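Local coordinates for 2,3-dimethylmalate lyase (Aspergillus niger, PDB 3FA4), which is a magnesium-binding lyase of the phosphoenolpyruvate phosphomutase family, built on a TIM-barrel fold and present as an assembly of four copies, at residues B[21-26]-B[40-45]; B[31-36]-B[275-280]; B[82-87]-B[109-114]; B[154-159]-B[183-188]; B[210-215]-B[231-236]. All coordinates share one frame; numbering follows the deposited sequence.

Interaction 1. Residues B[21-26]-B[40-45]; sequences VAPGVY and DALYMT
Val25 N gives its hydrogen to Tyr43 O at 2.8 Å. This is the shortest polar bond of a parallel strand pair, 20-25 beside 42-44, which with helix 28-37 forms a beta-alpha-beta unit of the TIM barrel. The same oxygen also receives the CA-H of Gly24, a CA-H...O contact with CA and O 3.3 Å apart. On one side of this bond Tyr43 N donates to Pro23 O at 2.9 Å. On the other, Thr45 N donates to Val25 O at 3.1 Å. One water extends the joint beyond the paired strands, donating to Val21 O and accepting from Asp40 N.

The side chains part to two faces. Val25 and Met44 point to the helix side, where Val25 meets Ala34 of helix 28-37 and both residues meet Ile74 of helix 64-75. Tyr43 points into the barrel. Its CG stands anti to the backbone N (chi1 170°), which carries the ring away from strand 20-25 while CB stays beside Pro23 O; Gly24 CA lies at the ring edge. The phenol OH then reaches His113 NE2 by a hydrogen bond, at the magnesium end of the barrel. Near the start of the pair, Ala22 CB and Ala41 CB touch at 3.8 Å. Thr45, the N-cap of the next helix, bonds Gly48 N through OG1, and turns its methyl back so that CG2 lies 3.1 Å from Val25 O.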
# COMPACT_ATOMS: atom_id res chain seq x y z
N VAL B 21 -28.14 3.37 -12.77
CA VAL B 21 -27.42 3.59 -14.01
C VAL B 21 -26.06 3.96 -13.54
O VAL B 21 -25.90 4.97 -12.89
CB VAL B 21 -28.03 4.73 -14.92
CG1 VAL B 21 -27.11 4.93 -16.16
CG2 VAL B 21 -29.44 4.41 -15.34
N ALA B 22 -25.07 3.14 -13.87
CA ALA B 22 -23.82 3.32 -13.26
C ALA B 22 -22.73 3.23 -14.31
O ALA B 22 -22.38 2.14 -14.75
CB ALA B 22 -23.63 2.32 -12.12
N PRO B 23 -22.18 4.40 -14.75
CA PRO B 23 -21.11 4.32 -15.70
C PRO B 23 -19.86 3.72 -15.13
O PRO B 23 -19.53 3.91 -13.92
CB PRO B 23 -20.94 5.78 -16.14
CG PRO B 23 -21.32 6.50 -15.03
CD PRO B 23 -22.52 5.81 -14.50
N GLY B 24 -19.13 3.04 -15.99
CA GLY B 24 -17.89 2.42 -15.54
C GLY B 24 -16.78 3.46 -15.43
O GLY B 24 -16.44 4.16 -16.42
N VAL B 25 -16.23 3.58 -14.23
CA VAL B 25 -15.07 4.42 -13.92
C VAL B 25 -13.91 3.56 -13.34
O VAL B 25 -14.10 2.41 -12.99
CB VAL B 25 -15.42 5.60 -13.01
CG1 VAL B 25 -16.51 6.42 -13.61
CG2 VAL B 25 -15.61 5.17 -11.52
N TYR B 26 -12.70 4.10 -13.34
CA TYR B 26 -11.50 3.27 -13.09
C TYR B 26 -10.39 3.98 -12.28
O TYR B 26 -9.35 3.40 -12.01
CB TYR B 26 -10.94 2.71 -14.40
CG TYR B 26 -10.44 3.76 -15.36
CD1 TYR B 26 -11.28 4.35 -16.30
CD2 TYR B 26 -9.14 4.18 -15.31
CE1 TYR B 26 -10.79 5.37 -17.15
CE2 TYR B 26 -8.69 5.17 -16.12
CZ TYR B 26 -9.52 5.75 -17.05
OH TYR B 26 -8.96 6.69 -17.84
N ASP B 40 -25.87 9.26 -10.60
CA ASP B 40 -26.18 8.93 -9.20
C ASP B 40 -25.63 7.56 -8.71
O ASP B 40 -26.11 7.04 -7.68
CB ASP B 40 -27.66 8.84 -8.97
CG ASP B 40 -28.34 10.17 -9.00
OD1 ASP B 40 -27.77 11.25 -8.64
OD2 ASP B 40 -29.55 10.13 -9.37
N ALA B 41 -24.71 6.98 -9.48
CA ALA B 41 -24.10 5.70 -9.14
C ALA B 41 -22.89 5.55 -10.04
O ALA B 41 -22.89 6.07 -11.14
CB ALA B 41 -25.10 4.57 -9.39
N LEU B 42 -21.86 4.86 -9.56
CA LEU B 42 -20.72 4.60 -10.39
C LEU B 42 -20.40 3.10 -10.30
O LEU B 42 -20.85 2.39 -9.40
CB LEU B 42 -19.52 5.41 -9.94
CG LEU B 42 -19.58 6.90 -9.70
CD1 LEU B 42 -18.43 7.31 -8.82
CD2 LEU B 42 -19.66 7.71 -11.06
N TYR B 43 -19.63 2.62 -11.28
CA TYR B 43 -19.24 1.25 -11.29
C TYR B 43 -17.74 1.25 -11.41
O TYR B 43 -17.26 1.74 -12.40
CB TYR B 43 -19.89 0.48 -12.49
CG TYR B 43 -19.33 -0.87 -12.69
CD1 TYR B 43 -19.51 -1.89 -11.74
CD2 TYR B 43 -18.52 -1.12 -13.77
CE1 TYR B 43 -18.93 -3.15 -11.89
CE2 TYR B 43 -17.90 -2.39 -13.92
CZ TYR B 43 -18.10 -3.37 -13.00
OH TYR B 43 -17.50 -4.56 -13.23
N MET B 44 -17.02 0.66 -10.45
CA MET B 44 -15.56 0.48 -10.59
C MET B 44 -15.25 -0.73 -11.36
O MET B 44 -15.43 -1.85 -10.85
CB MET B 44 -14.87 0.36 -9.25
CG MET B 44 -13.39 0.40 -9.36
SD MET B 44 -12.53 0.01 -7.86
CE MET B 44 -12.40 -1.81 -8.01
N THR B 45 -14.75 -0.55 -12.56
CA THR B 45 -14.39 -1.68 -13.40
C THR B 45 -13.03 -2.27 -13.02
O THR B 45 -12.05 -1.52 -12.77
CB THR B 45 -14.39 -1.24 -14.89
OG1 THR B 45 -13.66 -2.17 -15.70
CG2 THR B 45 -13.70 0.13 -15.08
O HOH W 1 -27.13 7.40 -12.56

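Interaction 2. Residues B[31-36]-B[275-280]; sequences ARVALS and FRVCGL
Arg32 leaves its helix with CG anti to the carbonyl carbon (chi1 -63°) and bends at chi2 (-78°), which lays its chain against Val277 and Cys278, where helix 271-277 ends in a Schellman motif. That motif is defined by Leu280 N bonding Phe275 O and Gly279 N bonding Arg276 O, with Gly279 at positive phi. Arg32 lies along the turn from root to tip. Its methylenes run past Val277 O, with CD the nearest at 3.4 Å, and its guanidinium presents one face to Cys278 O and Gly279 N. Cys278 O sits 3.3 Å from Arg32 NH2, but above the plane at a poor angle, and no hydrogen bond crosses the two segments. The amide N of Gly279 is likewise over that face, 3.8 Å from Arg32 NH1.

NH2 instead donates to Gly55 O of the second subunit, whose Gln56 packs on both Arg32 and Cys278; the contact therefore joins helix 28-37 of the barrel, the C-terminal helices and a neighbouring chain. Within helix 28-37 the carbonyl oxygen of Arg32 accepts from Ser36 N and Ser36 OG, from opposite faces of its plane. Beside this, Val277 CG1 touches Arg32 CB at 4.1 Å.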
# COMPACT_ATOMS: atom_id res chain seq x y z
N ALA B 31 -13.98 9.05 -12.30
CA ALA B 31 -14.95 9.21 -11.21
C ALA B 31 -15.44 10.65 -11.04
O ALA B 31 -16.64 10.85 -10.97
CB ALA B 31 -14.39 8.66 -9.93
N ARG B 32 -14.53 11.64 -11.06
CA ARG B 32 -14.90 13.06 -11.00
C ARG B 32 -15.68 13.51 -12.21
O ARG B 32 -16.69 14.22 -12.05
CB ARG B 32 -13.69 14.00 -10.92
CG ARG B 32 -12.88 13.85 -9.73
CD ARG B 32 -13.59 14.52 -8.64
NE ARG B 32 -12.76 14.57 -7.45
CZ ARG B 32 -13.06 15.26 -6.36
NH1 ARG B 32 -14.18 15.98 -6.28
NH2 ARG B 32 -12.22 15.25 -5.35
N VAL B 33 -15.19 13.16 -13.42
CA VAL B 33 -15.94 13.45 -14.68
C VAL B 33 -17.39 12.89 -14.71
O VAL B 33 -18.36 13.60 -14.99
CB VAL B 33 -15.16 13.01 -15.91
CG1 VAL B 33 -15.89 13.33 -17.13
CG2 VAL B 33 -13.72 13.67 -15.94
N ALA B 34 -17.55 11.62 -14.37
CA ALA B 34 -18.86 10.98 -14.32
C ALA B 34 -19.78 11.62 -13.27
O ALA B 34 -20.98 11.82 -13.52
CB ALA B 34 -18.68 9.48 -14.02
N LEU B 35 -19.25 11.90 -12.08
CA LEU B 35 -20.02 12.60 -11.07
C LEU B 35 -20.51 14.03 -11.53
O LEU B 35 -21.63 14.43 -11.22
CB LEU B 35 -19.21 12.69 -9.77
CG LEU B 35 -19.41 11.74 -8.57
CD1 LEU B 35 -20.43 10.62 -8.73
CD2 LEU B 35 -18.04 11.27 -7.97
N SER B 36 -19.65 14.78 -12.24
CA SER B 36 -19.92 16.13 -12.72
C SER B 36 -21.01 16.12 -13.79
O SER B 36 -21.62 17.18 -14.05
CB SER B 36 -18.68 16.75 -13.35
OG SER B 36 -17.58 16.80 -12.44
N PHE B 275 -7.73 21.15 -11.68
CA PHE B 275 -7.94 21.09 -10.25
C PHE B 275 -9.40 21.35 -9.85
O PHE B 275 -9.87 20.80 -8.88
CB PHE B 275 -7.02 22.06 -9.56
CG PHE B 275 -5.58 21.91 -9.95
CD1 PHE B 275 -4.72 23.01 -9.91
CD2 PHE B 275 -5.06 20.65 -10.36
CE1 PHE B 275 -3.41 22.88 -10.27
CE2 PHE B 275 -3.73 20.52 -10.74
CZ PHE B 275 -2.90 21.64 -10.70
N ARG B 276 -10.14 22.16 -10.60
CA ARG B 276 -11.57 22.30 -10.32
C ARG B 276 -12.38 21.03 -10.56
O ARG B 276 -13.27 20.70 -9.81
CB ARG B 276 -12.20 23.47 -11.09
CG ARG B 276 -11.83 24.83 -10.51
CD ARG B 276 -12.52 25.91 -11.31
NE ARG B 276 -11.63 27.02 -11.70
CZ ARG B 276 -11.35 27.34 -12.97
NH1 ARG B 276 -11.84 26.64 -13.99
NH2 ARG B 276 -10.55 28.38 -13.22
N VAL B 277 -12.09 20.34 -11.65
CA VAL B 277 -12.72 19.08 -11.97
C VAL B 277 -12.52 18.15 -10.78
O VAL B 277 -13.46 17.43 -10.41
CB VAL B 277 -12.11 18.48 -13.29
CG1 VAL B 277 -12.16 16.95 -13.30
CG2 VAL B 277 -12.82 19.11 -14.55
N CYS B 278 -11.28 18.18 -10.23
CA CYS B 278 -10.92 17.46 -9.04
C CYS B 278 -11.24 18.12 -7.71
O CYS B 278 -10.61 17.84 -6.70
CB CYS B 278 -9.45 17.08 -9.07
SG CYS B 278 -9.11 15.97 -10.43
N GLY B 279 -12.28 18.95 -7.67
CA GLY B 279 -12.73 19.49 -6.39
C GLY B 279 -11.77 20.39 -5.60
O GLY B 279 -11.72 20.27 -4.37
N LEU B 280 -11.07 21.30 -6.28
CA LEU B 280 -10.27 22.38 -5.65
C LEU B 280 -11.09 23.21 -4.70
O LEU B 280 -10.68 23.41 -3.58
CB LEU B 280 -9.72 23.37 -6.68
CG LEU B 280 -8.67 24.41 -6.24
CD1 LEU B 280 -7.51 23.79 -5.47
CD2 LEU B 280 -8.09 25.17 -7.44

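Interaction 3. Residues B[82-87]-B[109-114]; sequences PVIADA and VAAFHI. With MG (magnesium ion), chain N.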
# COMPACT_ATOMS: atom_id res chain seq x y z
N PRO B 82 -23.74 5.75 -4.50
CA PRO B 82 -23.39 4.33 -4.50
C PRO B 82 -22.30 3.98 -5.52
O PRO B 82 -22.44 4.37 -6.68
CB PRO B 82 -24.68 3.64 -4.93
CG PRO B 82 -25.79 4.59 -4.48
CD PRO B 82 -25.18 5.96 -4.76
N VAL B 83 -21.26 3.28 -5.09
CA VAL B 83 -20.27 2.67 -5.95
C VAL B 83 -20.40 1.15 -5.97
O VAL B 83 -20.37 0.51 -4.95
CB VAL B 83 -18.85 3.08 -5.56
CG1 VAL B 83 -17.77 2.42 -6.42
CG2 VAL B 83 -18.70 4.57 -5.53
N ILE B 84 -20.57 0.61 -7.16
CA ILE B 84 -20.59 -0.87 -7.39
C ILE B 84 -19.21 -1.23 -7.85
O ILE B 84 -18.82 -0.69 -8.82
CB ILE B 84 -21.62 -1.28 -8.49
CG1 ILE B 84 -23.00 -0.72 -8.09
CG2 ILE B 84 -21.66 -2.82 -8.64
CD1 ILE B 84 -23.98 -0.66 -9.17
N ALA B 85 -18.49 -2.10 -7.14
CA ALA B 85 -17.12 -2.43 -7.42
C ALA B 85 -16.87 -3.87 -7.90
O ALA B 85 -17.37 -4.82 -7.35
CB ALA B 85 -16.30 -2.18 -6.20
N ASP B 86 -16.03 -4.05 -8.91
CA ASP B 86 -15.62 -5.43 -9.26
C ASP B 86 -14.93 -6.03 -8.00
O ASP B 86 -14.35 -5.23 -7.22
CB ASP B 86 -14.76 -5.39 -10.51
CG ASP B 86 -14.27 -6.73 -10.91
OD1 ASP B 86 -14.86 -7.78 -10.52
OD2 ASP B 86 -13.23 -6.77 -11.61
N ALA B 87 -15.07 -7.35 -7.70
CA ALA B 87 -14.31 -8.01 -6.62
C ALA B 87 -13.84 -9.38 -7.10
O ALA B 87 -13.51 -10.25 -6.28
CB ALA B 87 -15.13 -8.19 -5.30
N VAL B 109 -17.86 1.01 0.11
CA VAL B 109 -18.36 0.43 -1.15
C VAL B 109 -19.83 0.06 -1.00
O VAL B 109 -20.15 -0.48 0.02
CB VAL B 109 -17.54 -0.76 -1.58
CG1 VAL B 109 -18.05 -1.26 -2.93
CG2 VAL B 109 -16.09 -0.30 -1.71
N ALA B 110 -20.72 0.43 -1.95
CA ALA B 110 -22.14 0.05 -1.87
C ALA B 110 -22.52 -1.41 -2.31
O ALA B 110 -23.48 -1.97 -1.79
CB ALA B 110 -23.02 1.08 -2.57
N ALA B 111 -21.83 -1.98 -3.27
CA ALA B 111 -22.12 -3.31 -3.76
C ALA B 111 -20.83 -3.83 -4.38
O ALA B 111 -20.01 -3.03 -4.76
CB ALA B 111 -23.22 -3.25 -4.82
N PHE B 112 -20.63 -5.14 -4.48
CA PHE B 112 -19.47 -5.67 -5.24
C PHE B 112 -19.91 -6.93 -5.91
O PHE B 112 -20.75 -7.63 -5.37
CB PHE B 112 -18.26 -6.00 -4.32
CG PHE B 112 -18.56 -6.92 -3.17
CD1 PHE B 112 -18.42 -8.29 -3.29
CD2 PHE B 112 -18.95 -6.42 -1.94
CE1 PHE B 112 -18.65 -9.14 -2.21
CE2 PHE B 112 -19.22 -7.26 -0.87
CZ PHE B 112 -19.07 -8.62 -1.00
N HIS B 113 -19.44 -7.23 -7.10
CA HIS B 113 -19.77 -8.58 -7.59
C HIS B 113 -18.70 -9.66 -7.36
O HIS B 113 -17.55 -9.36 -7.44
CB HIS B 113 -20.30 -8.63 -9.04
CG HIS B 113 -19.48 -7.87 -10.03
ND1 HIS B 113 -18.31 -8.37 -10.59
CD2 HIS B 113 -19.69 -6.66 -10.61
CE1 HIS B 113 -17.81 -7.48 -11.44
NE2 HIS B 113 -18.63 -6.44 -11.47
N ILE B 114 -19.13 -10.90 -7.16
CA ILE B 114 -18.26 -12.11 -7.00
C ILE B 114 -18.68 -13.22 -7.99
O ILE B 114 -19.86 -13.52 -8.10
CB ILE B 114 -18.26 -12.60 -5.51
CG1 ILE B 114 -17.09 -11.96 -4.78
CG2 ILE B 114 -18.13 -14.13 -5.37
CD1 ILE B 114 -17.14 -12.22 -3.44
MG MG N . -12.70 -8.68 -12.69
O HOH W 2 -14.50 -9.53 -12.56
O HOH W 3 -11.01 -7.60 -12.98
O HOH W 4 -13.41 -7.72 -14.61
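The magnesium site of this TIM barrel lies at the C-terminal end of strand 83-86, which runs parallel to strand 111-114 in a beta-alpha-beta unit. Asp86 OD2 binds the magnesium at 2.3 Å, and three waters and Asp88 also coordinate the ion. One of those waters donates to the other oxygen, Asp86 OD1, at 2.7 Å, a link between two first-shell ligands that, with the metal bond, would limit rotation of the carboxylate.

His113 stands beside Asp86 on the inner face. Its CG takes the crowded position between backbone N and carbonyl carbon (chi1 48°), which folds the ring back over strand 83-86. Asp86 CA lies over that ring face, 4.0 Å from the centroid, a CH-pi contact. The carboxylate and ring planes are only 27° apart, and Asp86 OD1 comes 3.1 Å from His113 CE1. Asp86 OD1 and His113 ND1 are near each other but the angle is poor; the partner of NE2 is Tyr43.

Backbone bonds join the strands. Ala85 N donates to Ala111 O at 3.0 Å, and His113 N donates to Ala85 O at 3.2 Å; the bonds at the two ends, to Val83 O and from Ala87 N, are weak. Ala85 and Phe112 point to the outer face; there Ala85 CB meets Val109 CG1, and Phe112 CD1 meets Ala87 CB.

Helix 64-75 covers Ala85 and Val109, while helix 94-107 covers Phe112 and Ile114. Strand 42-44 flanks the pair at one edge and strand 156-161 at the other, where Ile158 packs on Ile84, Ala111 and His113.

Interaction 4. Residues B[154-159]-B[183-188]; sequences DIVVIA and GADVGF
Asp185 reaches Val157 through CB and OD2 at the start of the parallel pair formed by strands 156-161 and 186-189 of the barrel. CB rests 3.6 Å from Val157 O and also touches Val156 CG1. With CG anti to its own carbonyl carbon (chi1 -54°), the carboxylate turns toward the neighbouring strand. There Asp185 OD2 accepts Val157 N at 2.8 Å, through the lone pair that faces away from the other oxygen. That other oxygen, OD1, forms a salt bridge with Arg10 of helix 5-13.

The backbone of Val157 is gripped from both ends: its carbonyl O takes Asp185 N at 2.7 Å, within the carbonyl plane, and also Val186 N at 3.3 Å. Further along, Ala159 N donates to Val186 O in a bond of 172° at hydrogen. Ile158 and Val186 run alongside each other, both directed into the barrel, and Ile158 CG2 meets Phe188 CB at 3.8 Å. On the opposite face Ala159 CB and Ala184 CB touch at 3.6 Å.

One aspartate thus bonds to strand 156-161 and to helix 5-13 at once, and the salt bridge to Arg10 would be expected to stabilise its negative charge.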
# COMPACT_ATOMS: atom_id res chain seq x y z
N ASP B 154 -24.55 -3.48 5.33
CA ASP B 154 -25.58 -3.51 4.29
C ASP B 154 -24.96 -3.59 2.89
O ASP B 154 -25.66 -3.43 1.91
CB ASP B 154 -26.34 -2.21 4.27
CG ASP B 154 -27.38 -2.09 5.38
OD1 ASP B 154 -27.80 -3.12 5.91
OD2 ASP B 154 -27.80 -0.93 5.70
N ILE B 155 -23.65 -3.78 2.77
CA ILE B 155 -23.07 -3.90 1.45
C ILE B 155 -23.95 -4.91 0.67
O ILE B 155 -24.39 -5.90 1.24
CB ILE B 155 -21.52 -4.26 1.52
CG1 ILE B 155 -20.82 -3.95 0.16
CG2 ILE B 155 -21.33 -5.68 2.00
CD1 ILE B 155 -19.35 -3.94 0.17
N VAL B 156 -24.21 -4.62 -0.61
CA VAL B 156 -25.03 -5.40 -1.56
C VAL B 156 -24.17 -6.47 -2.27
O VAL B 156 -23.22 -6.16 -2.93
CB VAL B 156 -25.79 -4.38 -2.54
CG1 VAL B 156 -26.40 -5.04 -3.77
CG2 VAL B 156 -26.89 -3.63 -1.78
N VAL B 157 -24.48 -7.75 -2.08
CA VAL B 157 -23.77 -8.84 -2.72
C VAL B 157 -24.36 -9.16 -4.09
O VAL B 157 -25.52 -9.57 -4.21
CB VAL B 157 -23.68 -10.11 -1.81
CG1 VAL B 157 -22.81 -11.13 -2.45
CG2 VAL B 157 -23.01 -9.73 -0.47
N ILE B 158 -23.59 -8.91 -5.13
CA ILE B 158 -24.01 -9.28 -6.46
C ILE B 158 -23.38 -10.61 -6.84
O ILE B 158 -22.19 -10.71 -6.67
CB ILE B 158 -23.70 -8.20 -7.49
CG1 ILE B 158 -24.17 -6.81 -6.96
CG2 ILE B 158 -24.32 -8.62 -8.80
CD1 ILE B 158 -24.08 -5.62 -7.91
N ALA B 159 -24.19 -11.60 -7.27
CA ALA B 159 -23.73 -12.92 -7.70
C ALA B 159 -23.60 -12.93 -9.23
O ALA B 159 -24.56 -12.82 -9.95
CB ALA B 159 -24.70 -14.03 -7.19
N GLY B 183 -28.19 -16.20 -0.27
CA GLY B 183 -28.30 -14.86 0.24
C GLY B 183 -27.92 -13.67 -0.64
O GLY B 183 -28.15 -12.54 -0.24
N ALA B 184 -27.34 -13.90 -1.82
CA ALA B 184 -26.90 -12.80 -2.71
C ALA B 184 -28.10 -11.89 -3.03
O ALA B 184 -29.26 -12.36 -3.09
CB ALA B 184 -26.29 -13.34 -4.01
N ASP B 185 -27.82 -10.60 -3.25
CA ASP B 185 -28.92 -9.61 -3.36
C ASP B 185 -29.33 -9.33 -4.84
O ASP B 185 -30.44 -8.86 -5.14
CB ASP B 185 -28.55 -8.28 -2.67
CG ASP B 185 -28.12 -8.46 -1.23
OD1 ASP B 185 -29.00 -8.76 -0.41
OD2 ASP B 185 -26.92 -8.23 -0.88
N VAL B 186 -28.41 -9.58 -5.74
CA VAL B 186 -28.60 -9.25 -7.15
C VAL B 186 -27.96 -10.35 -7.96
O VAL B 186 -26.89 -10.93 -7.54
CB VAL B 186 -27.89 -7.90 -7.50
CG1 VAL B 186 -28.07 -7.52 -8.94
CG2 VAL B 186 -28.39 -6.78 -6.56
N GLY B 187 -28.59 -10.67 -9.10
CA GLY B 187 -27.95 -11.57 -10.08
C GLY B 187 -27.38 -10.94 -11.33
O GLY B 187 -27.96 -10.03 -11.89
N PHE B 188 -26.29 -11.50 -11.85
CA PHE B 188 -25.49 -10.86 -12.93
C PHE B 188 -25.09 -12.01 -13.88
O PHE B 188 -24.15 -12.76 -13.59
CB PHE B 188 -24.26 -10.21 -12.21
CG PHE B 188 -23.18 -9.55 -13.14
CD1 PHE B 188 -22.22 -8.72 -12.61
CD2 PHE B 188 -23.18 -9.71 -14.50
CE1 PHE B 188 -21.28 -8.10 -13.39
CE2 PHE B 188 -22.24 -9.13 -15.25
CZ PHE B 188 -21.27 -8.33 -14.68

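Interaction 5. Residues B[210-215]-B[231-236]; sequences LLLNMV and MGFRII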
# COMPACT_ATOMS: atom_id res chain seq x y z
N LEU B 210 -31.81 -7.93 -11.09
CA LEU B 210 -30.73 -8.27 -11.97
C LEU B 210 -30.05 -7.09 -12.57
O LEU B 210 -30.58 -6.02 -12.59
CB LEU B 210 -31.13 -9.30 -13.01
CG LEU B 210 -31.97 -10.52 -12.65
CD1 LEU B 210 -32.43 -11.19 -13.85
CD2 LEU B 210 -31.23 -11.46 -11.82
N LEU B 211 -28.83 -7.32 -12.99
CA LEU B 211 -27.91 -6.32 -13.44
C LEU B 211 -27.55 -6.68 -14.85
O LEU B 211 -27.13 -7.77 -15.09
CB LEU B 211 -26.65 -6.32 -12.58
CG LEU B 211 -25.48 -5.39 -12.87
CD1 LEU B 211 -24.77 -5.09 -11.64
CD2 LEU B 211 -24.53 -5.90 -13.87
N LEU B 212 -27.72 -5.76 -15.77
CA LEU B 212 -27.20 -5.92 -17.10
C LEU B 212 -25.83 -5.33 -17.30
O LEU B 212 -25.60 -4.19 -17.08
CB LEU B 212 -28.18 -5.39 -18.13
CG LEU B 212 -27.78 -5.32 -19.60
CD1 LEU B 212 -27.63 -6.63 -20.19
CD2 LEU B 212 -28.75 -4.51 -20.34
N ASN B 213 -24.91 -6.14 -17.76
CA ASN B 213 -23.62 -5.64 -18.18
C ASN B 213 -23.49 -5.18 -19.67
O ASN B 213 -23.37 -5.99 -20.64
CB ASN B 213 -22.51 -6.62 -17.84
CG ASN B 213 -21.13 -6.05 -18.11
OD1 ASN B 213 -20.88 -4.81 -18.04
ND2 ASN B 213 -20.21 -6.95 -18.44
N MET B 214 -23.49 -3.86 -19.85
CA MET B 214 -23.56 -3.31 -21.18
C MET B 214 -22.20 -2.80 -21.66
O MET B 214 -21.88 -1.62 -21.64
CB MET B 214 -24.62 -2.19 -21.25
CG MET B 214 -25.00 -1.78 -22.68
SD MET B 214 -25.76 -3.14 -23.54
CE MET B 214 -24.36 -3.86 -24.39
N VAL B 215 -21.39 -3.74 -22.08
CA VAL B 215 -20.20 -3.42 -22.82
C VAL B 215 -20.60 -3.54 -24.30
O VAL B 215 -20.94 -4.64 -24.76
CB VAL B 215 -19.07 -4.34 -22.48
CG1 VAL B 215 -17.81 -3.79 -23.18
CG2 VAL B 215 -18.87 -4.33 -21.05
N MET B 231 -37.32 -3.72 -19.77
CA MET B 231 -37.26 -5.17 -19.77
C MET B 231 -37.43 -5.66 -18.33
O MET B 231 -37.82 -6.78 -18.11
CB MET B 231 -35.93 -5.73 -20.31
CG MET B 231 -35.68 -5.49 -21.71
SD MET B 231 -34.05 -6.05 -22.14
CE MET B 231 -34.19 -6.12 -23.97
N GLY B 232 -37.05 -4.86 -17.34
CA GLY B 232 -37.18 -5.27 -15.96
C GLY B 232 -35.90 -5.42 -15.18
O GLY B 232 -35.94 -5.95 -14.06
N PHE B 233 -34.76 -4.95 -15.70
CA PHE B 233 -33.47 -5.00 -14.93
C PHE B 233 -33.53 -3.94 -13.88
O PHE B 233 -34.34 -2.98 -13.99
CB PHE B 233 -32.27 -4.72 -15.82
CG PHE B 233 -31.91 -5.84 -16.72
CD1 PHE B 233 -32.37 -5.85 -18.03
CD2 PHE B 233 -31.16 -6.93 -16.24
CE1 PHE B 233 -32.06 -6.93 -18.87
CE2 PHE B 233 -30.83 -8.00 -17.07
CZ PHE B 233 -31.27 -8.01 -18.39
N ARG B 234 -32.72 -4.08 -12.86
CA ARG B 234 -32.64 -3.14 -11.79
C ARG B 234 -31.38 -2.32 -11.81
O ARG B 234 -31.33 -1.28 -11.24
CB ARG B 234 -32.84 -3.81 -10.47
CG ARG B 234 -34.10 -4.54 -10.41
CD ARG B 234 -35.30 -3.63 -10.33
NE ARG B 234 -35.67 -3.52 -8.94
CZ ARG B 234 -35.55 -2.45 -8.20
NH1 ARG B 234 -35.14 -1.31 -8.68
NH2 ARG B 234 -35.86 -2.54 -6.94
N ILE B 235 -30.37 -2.79 -12.51
CA ILE B 235 -29.11 -2.07 -12.63
C ILE B 235 -28.59 -2.29 -14.03
O ILE B 235 -28.63 -3.43 -14.59
CB ILE B 235 -28.08 -2.57 -11.57
CG1 ILE B 235 -28.71 -2.56 -10.17
CG2 ILE B 235 -26.64 -1.96 -11.76
CD1 ILE B 235 -27.97 -3.39 -9.10
N ILE B 236 -28.11 -1.18 -14.60
CA ILE B 236 -27.25 -1.24 -15.79
C ILE B 236 -25.90 -0.56 -15.50
O ILE B 236 -25.84 0.51 -14.86
CB ILE B 236 -28.00 -0.62 -17.05
CG1 ILE B 236 -27.31 -1.00 -18.38
CG2 ILE B 236 -28.16 0.90 -16.87
CD1 ILE B 236 -28.13 -0.60 -19.63
O HOH W 5 -34.52 -7.84 -12.51
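Leu210 O is the doubly used acceptor here, taking Arg234 N at 2.9 Å in the plane of its carbonyl and Ile235 N at 3.2 Å, tilted 15° from that plane. The pairing continues one step on, where Leu212 N donates to Ile235 O at 2.8 Å. Ile235 O also receives the CA-H of Leu211, so both the oxygen and the amide of Ile235 are engaged across the strands. A water sits between Leu210 N and Gly232 O, although its bond from Leu210 N is weak. Other donors find partners outside the pair: Leu211 N meets Gly187 O of strand 186-189, and Asn213 ND2 donates to Glu190 OE1.

Among the apolar groups, Phe233 is the broad surface. Leu212 CB stands almost straight over the centre of its ring, 3.8 Å from the centroid and 9° off the normal, a CH-pi contact, whereas Leu210 O lies at the ring edge. On the face toward the barrel interior Leu211 CD1 meets Ile235 CG2 at 3.6 Å. On the other face Leu212 and Ile236 lie alongside each other, CD2 to CD1. Helix 225-231 ends at Gly232 in a Schellman motif, with Phe233 N bonded to Ala228 O and Gly232 N to Lys229 O, and Ala228 covers Phe233, Leu212 and Ile236. Strand, helix and returning parallel strand form the beta-alpha-beta crossover of the TIM barrel.

Overall arrangement
Interactions 1, 3, 4 and 5 are four pairs of neighbouring strands in one parallel barrel and follow in series along the chain. Strand 42-44 lies beside 83-86, joining 1 to 3; strand 111-114 lies beside 156-161, joining 3 to 4; and strand 235-238 lies beside 20-25, joining 5 to 1. Strands 186-189 and 211-213 meet and close the circle. Centres of 3 and 4 are 9 Å apart, those of 1 and 4 about 17 Å. Interaction 2 lies outside, about 29 Å from 4 between centres, though its helix 28-37 links the two strands of interaction 1. Interactions 1 and 2 both touch the second subunit. The magnesium thus sits at the C-terminal strand ends, while interaction 2 lies at the subunit boundary.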